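Local coordinates for uncharacterized protein (Staphylococcus aureus subsp. aureus Mu50, PDB 4QPV) that is of unknown function but belongs to the DUF1672 family and adopts a fold built from kinked-helix-beta-beta-beta repeats, at residues F63-K68 / C85-I90; N140-L145 / F170-Y175; E246-K251 / V284-H289. All blocks are in the same frame, centred on the assembly; numbering follows the deposited sequence.

Contact 1. Residues F63-K68 / C85-I90; sequences FGLKVK and CDDHDI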
# COMPACT_ATOMS: atom_id res chain seq x y z
N PHE A 63 9.35 11.36 8.92
CA PHE A 63 8.30 11.89 8.05
C PHE A 63 7.36 12.89 8.73
O PHE A 63 6.57 13.54 8.03
CB PHE A 63 7.50 10.73 7.43
CG PHE A 63 8.39 9.76 6.69
CD1 PHE A 63 8.95 10.10 5.46
CD2 PHE A 63 8.73 8.54 7.25
CE1 PHE A 63 9.80 9.22 4.79
CE2 PHE A 63 9.60 7.66 6.58
CZ PHE A 63 10.13 8.01 5.36
N GLY A 64 7.45 13.03 10.05
CA GLY A 64 6.60 13.96 10.80
C GLY A 64 5.16 13.48 10.84
O GLY A 64 4.23 14.28 10.94
N LEU A 65 4.97 12.15 10.72
CA LEU A 65 3.65 11.54 10.71
C LEU A 65 3.44 10.58 11.87
O LEU A 65 4.35 9.84 12.26
CB LEU A 65 3.43 10.78 9.40
CG LEU A 65 3.30 11.68 8.15
CD1 LEU A 65 3.53 10.87 6.88
CD2 LEU A 65 1.94 12.39 8.11
N LYS A 66 2.21 10.56 12.38
CA LYS A 66 1.78 9.66 13.44
C LYS A 66 1.27 8.36 12.80
O LYS A 66 0.33 8.38 12.01
CB LYS A 66 0.69 10.33 14.31
CG LYS A 66 0.41 9.61 15.64
CD LYS A 66 -0.93 10.00 16.28
CE LYS A 66 -0.93 11.38 16.90
NZ LYS A 66 -2.29 11.79 17.35
N VAL A 67 1.93 7.24 13.10
CA VAL A 67 1.54 5.94 12.53
C VAL A 67 1.27 4.98 13.69
O VAL A 67 1.66 5.27 14.84
CB VAL A 67 2.59 5.35 11.52
CG1 VAL A 67 2.96 6.37 10.45
CG2 VAL A 67 3.87 4.86 12.24
N LYS A 68 0.63 3.86 13.39
CA LYS A 68 0.34 2.80 14.35
C LYS A 68 0.87 1.45 13.81
O LYS A 68 0.52 1.07 12.70
CB LYS A 68 -1.18 2.73 14.62
CG LYS A 68 -1.59 1.74 15.70
CD LYS A 68 -1.48 2.34 17.10
CE LYS A 68 -1.87 1.37 18.19
NZ LYS A 68 -1.38 1.82 19.52
N CYS A 85 -0.85 4.45 8.58
CA CYS A 85 -0.94 5.88 8.80
C CYS A 85 -2.31 6.36 8.35
O CYS A 85 -2.78 5.97 7.28
CB CYS A 85 0.16 6.61 8.04
SG CYS A 85 0.17 8.41 8.31
N ASP A 86 -2.94 7.20 9.18
CA ASP A 86 -4.19 7.90 8.86
C ASP A 86 -4.11 9.18 9.67
O ASP A 86 -4.69 9.31 10.74
CB ASP A 86 -5.46 7.05 9.12
CG ASP A 86 -6.75 7.70 8.59
OD1 ASP A 86 -6.73 8.91 8.28
OD2 ASP A 86 -7.77 6.98 8.47
N ASP A 87 -3.29 10.11 9.16
CA ASP A 87 -2.93 11.34 9.86
C ASP A 87 -3.11 12.53 8.93
O ASP A 87 -2.45 12.59 7.90
CB ASP A 87 -1.47 11.22 10.33
CG ASP A 87 -0.97 12.34 11.23
OD1 ASP A 87 -1.81 13.17 11.67
OD2 ASP A 87 0.25 12.38 11.51
N HIS A 88 -4.04 13.45 9.28
CA HIS A 88 -4.36 14.64 8.46
C HIS A 88 -4.75 14.18 7.02
O HIS A 88 -4.33 14.76 6.02
CB HIS A 88 -3.19 15.65 8.44
CG HIS A 88 -2.95 16.35 9.75
ND1 HIS A 88 -2.33 15.71 10.81
CD2 HIS A 88 -3.21 17.63 10.11
CE1 HIS A 88 -2.25 16.61 11.78
NE2 HIS A 88 -2.77 17.78 11.40
N ASP A 89 -5.53 13.08 6.95
CA ASP A 89 -6.02 12.40 5.74
C ASP A 89 -4.90 11.82 4.87
O ASP A 89 -5.17 11.43 3.73
CB ASP A 89 -6.94 13.30 4.90
CG ASP A 89 -8.35 13.40 5.47
OD1 ASP A 89 -8.77 12.46 6.17
OD2 ASP A 89 -9.03 14.41 5.18
N ILE A 90 -3.65 11.74 5.40
CA ILE A 90 -2.55 11.05 4.70
C ILE A 90 -2.69 9.58 5.14
O ILE A 90 -2.52 9.27 6.33
CB ILE A 90 -1.16 11.68 5.00
CG1 ILE A 90 -1.10 13.14 4.44
CG2 ILE A 90 -0.00 10.78 4.47
CD1 ILE A 90 -0.12 13.99 5.09
O HOH W 1 1.72 14.45 12.31
O HOH W 2 -2.13 7.44 11.99
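Lys66 N donates to Asp87 OD2 over 2.8 Å, and at 175° the N-H points almost straight at the oxygen. It is the one direct hydrogen bond between residues 63-68 and 85-90, and it meets OD2 on the anti side, 31° out of the carboxylate plane. The reach depends on Asp87 CG standing anti to its own backbone N (chi1 -173°), with the CA-CB bond directed toward the facing chain. A water donates to Asp87 OD2 at 2.7 Å, so OD2 accepts two hydrogen bonds, one straight from Lys66 N and one from the water that also donates to Gly64 O. Lys66 CB and Leu65 CD2 flank Asp87 OD2, the latter at 3.8 Å. Beside the carboxylate the contact is apolar: Leu65 CD2 lies 4.0 Å from Ile90 CD1, the two side chains crossing at about a right angle, while Val67 CG1 rests on Cys85 CB at 3.7 Å. A second water links Lys66 O to Asp86 N.

The second shell holds Asp87 in place. His88 ND1 donates to Asp87 OD1 across 2.7 Å, from above the carboxylate plane but within the plane of its own ring, which should limit rotation of the carboxylate. Phe92 lies on Leu65 and Cys85, Val125 on Leu65, Phe129 on Ile90, and Ile195 on both Leu65 and Ile90. The arrangement is the open end of the antiparallel hairpin 67-75/78-87, where a type I' turn from Asp87 to Ile90, closed by backbone hydrogen bonds in both directions, connects strand 78-87 to strand 90-98 of the three-stranded antiparallel meander.

Contact 2. Residues N140-L145 / F170-Y175; sequences NLTEVL and FRNEYY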
# COMPACT_ATOMS: atom_id res chain seq x y z
N ASN A 140 -14.72 7.39 -4.12
CA ASN A 140 -15.78 7.03 -5.06
C ASN A 140 -15.42 5.75 -5.80
O ASN A 140 -16.31 4.91 -6.00
CB ASN A 140 -16.05 8.12 -6.07
CG ASN A 140 -16.73 9.32 -5.48
OD1 ASN A 140 -17.40 9.25 -4.43
ND2 ASN A 140 -16.55 10.45 -6.14
N LEU A 141 -14.14 5.58 -6.20
CA LEU A 141 -13.69 4.36 -6.87
C LEU A 141 -13.88 3.15 -5.93
O LEU A 141 -14.36 2.10 -6.38
CB LEU A 141 -12.22 4.47 -7.34
CG LEU A 141 -11.62 3.20 -8.02
CD1 LEU A 141 -12.43 2.79 -9.28
CD2 LEU A 141 -10.17 3.44 -8.42
N THR A 142 -13.52 3.31 -4.64
CA THR A 142 -13.66 2.22 -3.66
C THR A 142 -15.12 1.74 -3.59
O THR A 142 -15.39 0.54 -3.68
CB THR A 142 -13.16 2.64 -2.28
OG1 THR A 142 -11.82 3.11 -2.42
CG2 THR A 142 -13.22 1.48 -1.27
N GLU A 143 -16.04 2.70 -3.50
CA GLU A 143 -17.47 2.44 -3.47
C GLU A 143 -17.93 1.68 -4.75
O GLU A 143 -18.66 0.69 -4.64
CB GLU A 143 -18.22 3.77 -3.31
CG GLU A 143 -19.73 3.61 -3.25
CD GLU A 143 -20.26 2.87 -2.03
OE1 GLU A 143 -19.53 2.72 -1.03
OE2 GLU A 143 -21.44 2.45 -2.09
N VAL A 144 -17.47 2.12 -5.94
CA VAL A 144 -17.84 1.48 -7.21
C VAL A 144 -17.32 0.02 -7.26
O VAL A 144 -18.02 -0.87 -7.73
CB VAL A 144 -17.38 2.31 -8.45
CG1 VAL A 144 -17.62 1.55 -9.76
CG2 VAL A 144 -18.07 3.68 -8.49
N LEU A 145 -16.13 -0.23 -6.71
CA LEU A 145 -15.57 -1.58 -6.70
C LEU A 145 -16.39 -2.51 -5.78
O LEU A 145 -16.61 -3.66 -6.12
CB LEU A 145 -14.08 -1.55 -6.32
CG LEU A 145 -13.19 -1.04 -7.48
CD1 LEU A 145 -11.87 -0.55 -6.97
CD2 LEU A 145 -12.99 -2.14 -8.56
N PHE A 170 -0.63 3.62 0.04
CA PHE A 170 -2.09 3.61 0.19
C PHE A 170 -2.65 2.33 -0.42
O PHE A 170 -2.32 1.99 -1.56
CB PHE A 170 -2.79 4.85 -0.45
CG PHE A 170 -4.30 4.71 -0.30
CD1 PHE A 170 -4.93 5.02 0.90
CD2 PHE A 170 -5.07 4.15 -1.32
CE1 PHE A 170 -6.29 4.79 1.08
CE2 PHE A 170 -6.44 3.93 -1.14
CZ PHE A 170 -7.04 4.26 0.06
N ARG A 171 -3.51 1.65 0.33
CA ARG A 171 -4.11 0.41 -0.12
C ARG A 171 -5.36 0.10 0.64
O ARG A 171 -5.41 0.26 1.87
CB ARG A 171 -3.08 -0.75 0.08
CG ARG A 171 -3.59 -2.14 -0.34
CD ARG A 171 -2.55 -3.23 -0.07
NE ARG A 171 -1.32 -3.09 -0.86
CZ ARG A 171 -1.09 -3.73 -2.01
NH1 ARG A 171 -2.02 -4.52 -2.53
NH2 ARG A 171 0.07 -3.57 -2.64
N ASN A 172 -6.38 -0.41 -0.07
CA ASN A 172 -7.58 -0.93 0.57
C ASN A 172 -7.78 -2.36 0.04
O ASN A 172 -6.87 -2.93 -0.60
CB ASN A 172 -8.81 -0.00 0.40
CG ASN A 172 -9.18 0.26 -1.03
OD1 ASN A 172 -9.04 -0.60 -1.91
ND2 ASN A 172 -9.65 1.47 -1.30
N GLU A 173 -8.92 -2.97 0.33
CA GLU A 173 -9.21 -4.34 -0.08
C GLU A 173 -9.11 -4.54 -1.60
O GLU A 173 -8.74 -5.61 -2.05
CB GLU A 173 -10.64 -4.73 0.35
CG GLU A 173 -10.87 -4.77 1.86
CD GLU A 173 -12.34 -4.69 2.23
OE1 GLU A 173 -12.94 -3.61 2.07
OE2 GLU A 173 -12.89 -5.72 2.68
N TYR A 174 -9.45 -3.49 -2.37
CA TYR A 174 -9.58 -3.56 -3.82
C TYR A 174 -8.46 -3.01 -4.68
O TYR A 174 -8.36 -3.43 -5.82
CB TYR A 174 -10.90 -2.85 -4.22
CG TYR A 174 -12.09 -3.46 -3.51
CD1 TYR A 174 -12.62 -4.67 -3.94
CD2 TYR A 174 -12.62 -2.87 -2.36
CE1 TYR A 174 -13.65 -5.30 -3.23
CE2 TYR A 174 -13.64 -3.50 -1.64
CZ TYR A 174 -14.17 -4.70 -2.09
OH TYR A 174 -15.16 -5.33 -1.40
N TYR A 175 -7.66 -2.07 -4.18
CA TYR A 175 -6.58 -1.51 -5.00
C TYR A 175 -5.50 -0.89 -4.16
O TYR A 175 -5.68 -0.67 -2.95
CB TYR A 175 -7.12 -0.47 -6.03
CG TYR A 175 -7.72 0.79 -5.42
CD1 TYR A 175 -6.90 1.85 -5.03
CD2 TYR A 175 -9.09 0.95 -5.29
CE1 TYR A 175 -7.44 3.03 -4.49
CE2 TYR A 175 -9.65 2.12 -4.78
CZ TYR A 175 -8.82 3.15 -4.36
OH TYR A 175 -9.35 4.30 -3.82
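Leu145 CD1 sits at the edge of the Tyr175 ring, near its plane and 3.6 Å from Tyr175 CD2, with the side chains crossing at about a right angle; these two residues, Tyr174 and Thr142 bury nearly equal areas. Leu145 CD1 also touches Tyr174 CB at 3.7 Å. Leu145 and Tyr174 slide past each other in opposite directions, bringing Leu145 CB close to Tyr174 CG.

The Tyr175 ring is sandwiched. Leu141 CD2 makes a CH-pi contact over one face, 4.3 Å from the centroid and 24° off the normal, whereas Asn172 OD1 lies above the opposite face, offset toward the rim. Tyr174 N donates to Asn172 OD1 at 3.0 Å, forming an Asx turn. From the other face of the amide plane Tyr175 N donates to Asn172 OD1, also at 3.0 Å, which makes the wider Asx motif. Asn172 CG lies between its backbone N and carbonyl carbon (chi1 59°).

Thr142 meets Asn172 tip to tip, with Thr142 OG1 2.9 Å from Asn172 ND2, and Thr142 OG1 is 3.1 Å from Tyr175 OH. Both hydroxyls hydrogen-bond to Leu138 O, one helical turn before Thr142. The contact thus seats the loop before strand 175-178 on helix 135-147, while Val221 of strand 220-227 touches Leu141 and Tyr175, Leu225 touches Tyr174, and Phe244 of helix 234-249 touches Leu145.

Contact 3. Residues E246-K251 / V284-H289; sequences EVLKKK and VGVFNH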
# COMPACT_ATOMS: atom_id res chain seq x y z
N GLU A 246 -15.23 -0.75 -19.40
CA GLU A 246 -16.16 0.13 -20.11
C GLU A 246 -17.15 0.79 -19.15
O GLU A 246 -17.39 1.99 -19.26
CB GLU A 246 -16.89 -0.62 -21.24
CG GLU A 246 -15.94 -1.02 -22.36
CD GLU A 246 -15.10 0.10 -22.96
OE1 GLU A 246 -15.68 1.13 -23.36
OE2 GLU A 246 -13.86 -0.04 -22.99
N VAL A 247 -17.67 0.03 -18.17
CA VAL A 247 -18.57 0.56 -17.13
C VAL A 247 -17.84 1.68 -16.32
O VAL A 247 -18.37 2.79 -16.19
CB VAL A 247 -19.09 -0.59 -16.23
CG1 VAL A 247 -19.77 -0.06 -14.95
CG2 VAL A 247 -20.03 -1.50 -17.00
N LEU A 248 -16.61 1.40 -15.88
CA LEU A 248 -15.78 2.35 -15.11
C LEU A 248 -15.50 3.65 -15.87
O LEU A 248 -15.63 4.73 -15.29
CB LEU A 248 -14.46 1.67 -14.69
CG LEU A 248 -14.61 0.55 -13.67
CD1 LEU A 248 -13.31 -0.20 -13.46
CD2 LEU A 248 -15.16 1.07 -12.33
N LYS A 249 -15.19 3.57 -17.19
CA LYS A 249 -14.94 4.76 -18.02
C LYS A 249 -16.12 5.73 -18.04
O LYS A 249 -15.91 6.94 -18.22
CB LYS A 249 -14.59 4.38 -19.47
CG LYS A 249 -13.25 3.67 -19.62
CD LYS A 249 -13.10 3.11 -21.03
CE LYS A 249 -11.90 2.21 -21.12
NZ LYS A 249 -11.68 1.74 -22.51
N LYS A 250 -17.35 5.21 -17.84
CA LYS A 250 -18.58 6.02 -17.86
C LYS A 250 -18.96 6.58 -16.47
O LYS A 250 -19.94 7.33 -16.37
CB LYS A 250 -19.75 5.22 -18.44
CG LYS A 250 -19.61 4.91 -19.91
CD LYS A 250 -20.81 4.10 -20.36
CE LYS A 250 -20.70 3.60 -21.77
NZ LYS A 250 -21.97 2.98 -22.21
N LYS A 251 -18.19 6.25 -15.42
CA LYS A 251 -18.41 6.78 -14.07
C LYS A 251 -17.70 8.11 -13.99
O LYS A 251 -16.47 8.15 -14.06
CB LYS A 251 -17.90 5.81 -12.97
CG LYS A 251 -18.55 4.43 -13.00
CD LYS A 251 -19.97 4.40 -12.46
CE LYS A 251 -20.65 3.22 -13.10
NZ LYS A 251 -21.86 2.80 -12.39
N VAL A 284 -6.52 -5.01 -17.66
CA VAL A 284 -7.26 -4.18 -18.62
C VAL A 284 -7.11 -2.71 -18.21
O VAL A 284 -7.42 -2.36 -17.07
CB VAL A 284 -8.76 -4.57 -18.79
CG1 VAL A 284 -9.47 -3.62 -19.73
CG2 VAL A 284 -8.91 -6.01 -19.27
N GLY A 285 -6.63 -1.87 -19.13
CA GLY A 285 -6.50 -0.45 -18.86
C GLY A 285 -7.86 0.21 -18.71
O GLY A 285 -8.81 -0.16 -19.40
N VAL A 286 -7.98 1.16 -17.76
CA VAL A 286 -9.21 1.92 -17.57
C VAL A 286 -8.91 3.36 -18.04
O VAL A 286 -9.51 3.84 -19.01
CB VAL A 286 -9.80 1.84 -16.14
CG1 VAL A 286 -11.08 2.69 -16.03
CG2 VAL A 286 -10.07 0.39 -15.72
N PHE A 287 -7.95 4.03 -17.36
CA PHE A 287 -7.50 5.38 -17.71
C PHE A 287 -5.99 5.37 -17.84
O PHE A 287 -5.32 4.81 -16.99
CB PHE A 287 -7.93 6.42 -16.65
CG PHE A 287 -9.40 6.44 -16.34
CD1 PHE A 287 -10.34 6.66 -17.35
CD2 PHE A 287 -9.86 6.24 -15.04
CE1 PHE A 287 -11.70 6.67 -17.06
CE2 PHE A 287 -11.22 6.24 -14.76
CZ PHE A 287 -12.13 6.46 -15.77
N ASN A 288 -5.46 6.00 -18.89
CA ASN A 288 -4.01 6.05 -19.06
C ASN A 288 -3.59 7.40 -19.63
O ASN A 288 -4.22 7.90 -20.56
CB ASN A 288 -3.50 4.90 -19.93
CG ASN A 288 -2.02 4.66 -19.75
OD1 ASN A 288 -1.20 5.15 -20.51
ND2 ASN A 288 -1.66 3.94 -18.69
N HIS A 289 -2.52 7.97 -19.06
CA HIS A 289 -2.04 9.30 -19.44
C HIS A 289 -0.59 9.28 -19.96
O HIS A 289 -0.03 10.36 -20.18
CB HIS A 289 -2.16 10.24 -18.22
CG HIS A 289 -3.56 10.34 -17.70
ND1 HIS A 289 -4.47 11.23 -18.24
CD2 HIS A 289 -4.17 9.63 -16.72
CE1 HIS A 289 -5.59 11.05 -17.57
NE2 HIS A 289 -5.46 10.10 -16.64
O HOH W 3 -9.71 -0.31 -21.92
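Gly285 O receives a hydrogen bond from a water at 2.7 Å, and that water accepts from Lys249 NZ at 2.9 Å, which links the strand holding Gly285 to helix 234-249; Gly285 O also hydrogen-bonds directly to Ser245 OG of that helix. Lys249 NZ also forms a salt bridge with Glu246 OE2 (2.9 Å), met on the syn side; Lys249 is extended beyond CG, so its chain spans the distance.

At Val286 the backbone turns a corner. Val286 CG1 packs on Leu248 CB at 3.8 Å, Val286 CG2 approaches Leu248 CD1, and the two side chains cross at about a right angle. Val286 O lies 3.6 Å from Lys249 CE, so the methylenes of the lysine pass over this carbonyl.

The far rim of Phe287 reaches the helix end: Phe287 CE1 is 3.9 Å from Lys249 CA, and Phe287 CZ is as close to Leu248 O. Val286 CG1 stands 3.7 Å above the centre of the Phe287 ring. Val286 and Phe287 both face Val260 of strand 259-265, to which both bond through the backbone, and this arrangement is a classic beta bulge.

Overall arrangement
The three contacts follow one another along the chain, each closing before the next opens. Contacts 2 and 3 adjoin, their centres 15 Å apart: Val144 CG1 of helix 135-147 packs against Leu248 CD2 of helix 234-249 at 3.6 Å, joining them through two helices. Both draw on the mixed sheet: contact 2 reaches the start of strand 175-178, next to strand 220-227, and contact 3 includes part of strand 282-285, next to strand 259-265. Contact 1 belongs to the separate three-stranded sheet; its centre is 20 Å from that of contact 2, with nearest atoms about 7 Å apart, and 31 Å from that of contact 3. With the function unknown, none of the three can be tied to an active site.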